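Local structure of penicillin-binding protein (Bacillus halodurans, 3TG9) at residues V103-D108 / Y152-F157. The protein probably binds penicillin and related beta-lactams through a serine-based active site of the beta-lactamase and penicillin-binding protein family. Numbering follows the deposited sequence.
Sequences VPDYFD and YNNAGF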
ATOM      1  N   VAL B 103       0.203 -13.607  29.106  1.00 40.28           N
ATOM      2  CA  VAL B 103      -0.876 -12.884  28.425  1.00 40.09           C
ATOM      3  C   VAL B 103      -1.272 -13.561  27.113  1.00 40.50           C
ATOM      4  O   VAL B 103      -0.463 -14.268  26.508  1.00 39.88           O
ATOM      5  CB  VAL B 103      -0.503 -11.408  28.133  1.00 39.00           C
ATOM      6  CG1 VAL B 103      -0.246 -10.664  29.425  1.00 41.84           C
ATOM      7  CG2 VAL B 103       0.707 -11.323  27.209  1.00 34.99           C
ATOM      8  N   PRO B 104      -2.525 -13.358  26.671  1.00 38.94           N
ATOM      9  CA  PRO B 104      -2.914 -13.858  25.350  1.00 38.24           C
ATOM     10  C   PRO B 104      -2.231 -13.018  24.276  1.00 39.16           C
ATOM     11  O   PRO B 104      -1.953 -11.841  24.505  1.00 37.28           O
ATOM     12  CB  PRO B 104      -4.420 -13.620  25.316  1.00 37.51           C
ATOM     13  CG  PRO B 104      -4.640 -12.464  26.235  1.00 38.47           C
ATOM     14  CD  PRO B 104      -3.591 -12.565  27.307  1.00 42.66           C
ATOM     15  N   ASP B 105      -1.962 -13.625  23.127  1.00 40.03           N
ATOM     16  CA  ASP B 105      -1.271 -12.961  22.027  1.00 33.39           C
ATOM     17  C   ASP B 105      -2.285 -12.730  20.915  1.00 39.55           C
ATOM     18  O   ASP B 105      -3.295 -13.429  20.846  1.00 36.06           O
ATOM     19  CB  ASP B 105      -0.158 -13.882  21.530  1.00 37.46           C
ATOM     20  CG  ASP B 105       0.943 -13.141  20.788  1.00 38.06           C
ATOM     21  OD1 ASP B 105       0.716 -11.993  20.340  1.00 30.52           O
ATOM     22  OD2 ASP B 105       2.041 -13.730  20.663  1.00 33.67           O
ATOM     23  N   TYR B 106      -2.042 -11.755  20.045  1.00 36.58           N
ATOM     24  CA  TYR B 106      -2.883 -11.619  18.859  1.00 37.10           C
ATOM     25  C   TYR B 106      -2.289 -12.423  17.704  1.00 36.11           C
ATOM     26  O   TYR B 106      -2.934 -12.633  16.678  1.00 35.78           O
ATOM     27  CB  TYR B 106      -3.083 -10.150  18.478  1.00 37.87           C
ATOM     28  CG  TYR B 106      -1.851  -9.453  17.929  1.00 34.09           C
ATOM     29  CD1 TYR B 106      -1.671  -9.291  16.560  1.00 36.06           C
ATOM     30  CD2 TYR B 106      -0.880  -8.945  18.780  1.00 35.46           C
ATOM     31  CE1 TYR B 106      -0.554  -8.646  16.047  1.00 32.88           C
ATOM     32  CE2 TYR B 106       0.243  -8.299  18.277  1.00 36.95           C
ATOM     33  CZ  TYR B 106       0.400  -8.156  16.912  1.00 36.23           C
ATOM     34  OH  TYR B 106       1.515  -7.519  16.416  1.00 32.84           O
ATOM     35  N   PHE B 107      -1.057 -12.888  17.896  1.00 35.85           N
ATOM     36  CA  PHE B 107      -0.337 -13.657  16.883  1.00 39.43           C
ATOM     37  C   PHE B 107       0.649 -14.600  17.567  1.00 42.56           C
ATOM     38  O   PHE B 107       1.818 -14.256  17.791  1.00 40.84           O
ATOM     39  CB  PHE B 107       0.394 -12.719  15.901  1.00 37.40           C
ATOM     40  CG  PHE B 107       1.007 -13.430  14.719  1.00 42.95           C
ATOM     41  CD1 PHE B 107       0.214 -14.127  13.824  1.00 48.07           C
ATOM     42  CD2 PHE B 107       2.376 -13.390  14.494  1.00 44.04           C
ATOM     43  CE1 PHE B 107       0.774 -14.785  12.737  1.00 49.13           C
ATOM     44  CE2 PHE B 107       2.941 -14.047  13.407  1.00 45.65           C
ATOM     45  CZ  PHE B 107       2.135 -14.743  12.531  1.00 45.20           C
ATOM     46  N   ASP B 108       0.165 -15.786  17.917  1.00 45.20           N
ATOM     47  CA  ASP B 108       0.984 -16.793  18.585  1.00 44.08           C
ATOM     48  C   ASP B 108       1.811 -17.542  17.553  1.00 46.04           C
ATOM     49  O   ASP B 108       1.302 -18.417  16.850  1.00 44.67           O
ATOM     50  CB  ASP B 108       0.091 -17.765  19.351  1.00 48.49           C
ATOM     51  CG  ASP B 108       0.875 -18.717  20.220  1.00 47.33           C
ATOM     52  OD1 ASP B 108       0.298 -19.193  21.215  1.00 53.56           O
ATOM     53  OD2 ASP B 108       2.056 -18.989  19.918  1.00 45.40           O
ATOM     54  N   TYR B 152       7.148 -17.083  23.520  1.00 37.87           N
ATOM     55  CA  TYR B 152       7.307 -15.879  22.700  1.00 37.01           C
ATOM     56  C   TYR B 152       5.961 -15.222  22.398  1.00 33.35           C
ATOM     57  O   TYR B 152       5.059 -15.851  21.854  1.00 35.57           O
ATOM     58  CB  TYR B 152       8.056 -16.182  21.399  1.00 35.71           C
ATOM     59  CG  TYR B 152       8.553 -14.937  20.700  1.00 35.15           C
ATOM     60  CD1 TYR B 152       9.755 -14.349  21.068  1.00 33.17           C
ATOM     61  CD2 TYR B 152       7.812 -14.338  19.679  1.00 36.00           C
ATOM     62  CE1 TYR B 152      10.220 -13.199  20.432  1.00 32.16           C
ATOM     63  CE2 TYR B 152       8.265 -13.187  19.038  1.00 31.05           C
ATOM     64  CZ  TYR B 152       9.474 -12.625  19.420  1.00 36.89           C
ATOM     65  OH  TYR B 152       9.944 -11.485  18.797  1.00 31.17           O
ATOM     66  N   ASN B 153       5.849 -13.949  22.752  1.00 34.48           N
ATOM     67  CA  ASN B 153       4.573 -13.257  22.756  1.00 31.85           C
ATOM     68  C   ASN B 153       4.686 -11.825  22.223  1.00 33.81           C
ATOM     69  O   ASN B 153       5.397 -10.992  22.792  1.00 31.80           O
ATOM     70  CB  ASN B 153       4.020 -13.248  24.183  1.00 33.19           C
ATOM     71  CG  ASN B 153       2.591 -12.768  24.256  1.00 31.72           C
ATOM     72  OD1 ASN B 153       2.279 -11.659  23.844  1.00 30.37           O
ATOM     73  ND2 ASN B 153       1.714 -13.604  24.802  1.00 37.01           N
ATOM     74  N   ASN B 154       3.964 -11.539  21.143  1.00 31.23           N
ATOM     75  CA  ASN B 154       4.014 -10.228  20.512  1.00 31.59           C
ATOM     76  C   ASN B 154       3.176  -9.180  21.239  1.00 32.31           C
ATOM     77  O   ASN B 154       3.621  -8.044  21.452  1.00 27.90           O
ATOM     78  CB  ASN B 154       3.591 -10.347  19.054  1.00 34.66           C
ATOM     79  CG  ASN B 154       4.591 -11.123  18.233  1.00 33.97           C
ATOM     80  OD1 ASN B 154       5.727 -10.688  18.055  1.00 34.11           O
ATOM     81  ND2 ASN B 154       4.181 -12.276  17.728  1.00 34.54           N
ATOM     82  N   ALA B 155       1.967  -9.572  21.632  1.00 31.26           N
ATOM     83  CA  ALA B 155       1.091  -8.683  22.387  1.00 31.92           C
ATOM     84  C   ALA B 155       1.806  -8.195  23.644  1.00 31.58           C
ATOM     85  O   ALA B 155       1.633  -7.056  24.070  1.00 34.09           O
ATOM     86  CB  ALA B 155      -0.218  -9.391  22.740  1.00 31.86           C
ATOM     87  N   GLY B 156       2.627  -9.060  24.226  1.00 30.84           N
ATOM     88  CA  GLY B 156       3.390  -8.690  25.402  1.00 30.44           C
ATOM     89  C   GLY B 156       4.291  -7.493  25.168  1.00 33.41           C
ATOM     90  O   GLY B 156       4.552  -6.709  26.083  1.00 36.59           O
ATOM     91  N   PHE B 157       4.782  -7.342  23.944  1.00 31.89           N
ATOM     92  CA  PHE B 157       5.619  -6.184  23.643  1.00 33.99           C
ATOM     93  C   PHE B 157       4.810  -4.973  23.205  1.00 33.00           C
ATOM     94  O   PHE B 157       5.289  -3.842  23.293  1.00 32.49           O
ATOM     95  CB  PHE B 157       6.753  -6.530  22.670  1.00 30.09           C
ATOM     96  CG  PHE B 157       8.015  -6.948  23.372  1.00 31.92           C
ATOM     97  CD1 PHE B 157       8.059  -8.133  24.095  1.00 31.86           C
ATOM     98  CD2 PHE B 157       9.138  -6.138  23.351  1.00 30.81           C
ATOM     99  CE1 PHE B 157       9.214  -8.519  24.766  1.00 32.80           C
ATOM    100  CE2 PHE B 157      10.298  -6.510  24.026  1.00 29.22           C
ATOM    101  CZ  PHE B 157      10.334  -7.707  24.732  1.00 30.44           C
TER
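Both carboxylate oxygens of D105 accept backbone N-H groups at the turn into helix 155-168, and both are met from above the carboxylate plane. N154 N reaches D105 OD2 and A155 N reaches D105 OD1, each at 3.0 Å. F107 N comes to D105 OD1 at 3.1 Å, from the face opposite A155 N, closing an Asx turn, so one oxygen serves both the loop 103-108 and the turn leading into the helix. D105 holds its CG anti to its own N (chi1 -158°), and the carboxylate is stacked on the N153 amide, planes 8° apart. That amide caps the helix: N153 OD1 accepts from G156 N at 2.6 Å, while ND2 makes a weak bond to V103 O and touches V103 CG2. Y152 and N154 belong to a YxN sequence matching the second motif of serine penicillin-binding proteins, here probably completing an SxxK site: Y152 OH bonds to S55 and K58, and N154 OD1 to K58 NZ. The other end of the N154 amide faces the loop. N154 ND2 donates in the carbonyl plane to F107 O at 3.1 Å, lies at the edge of the F107 ring and also bonds to E109, which fixes how the amide is turned. Y106 lays CD2 4.0 Å from A155 CB; CE2 of its ring meets N154 CB obliquely, the ring turned 58° from the N154 amide, and its hydroxyl hydrogen-bonds to D227.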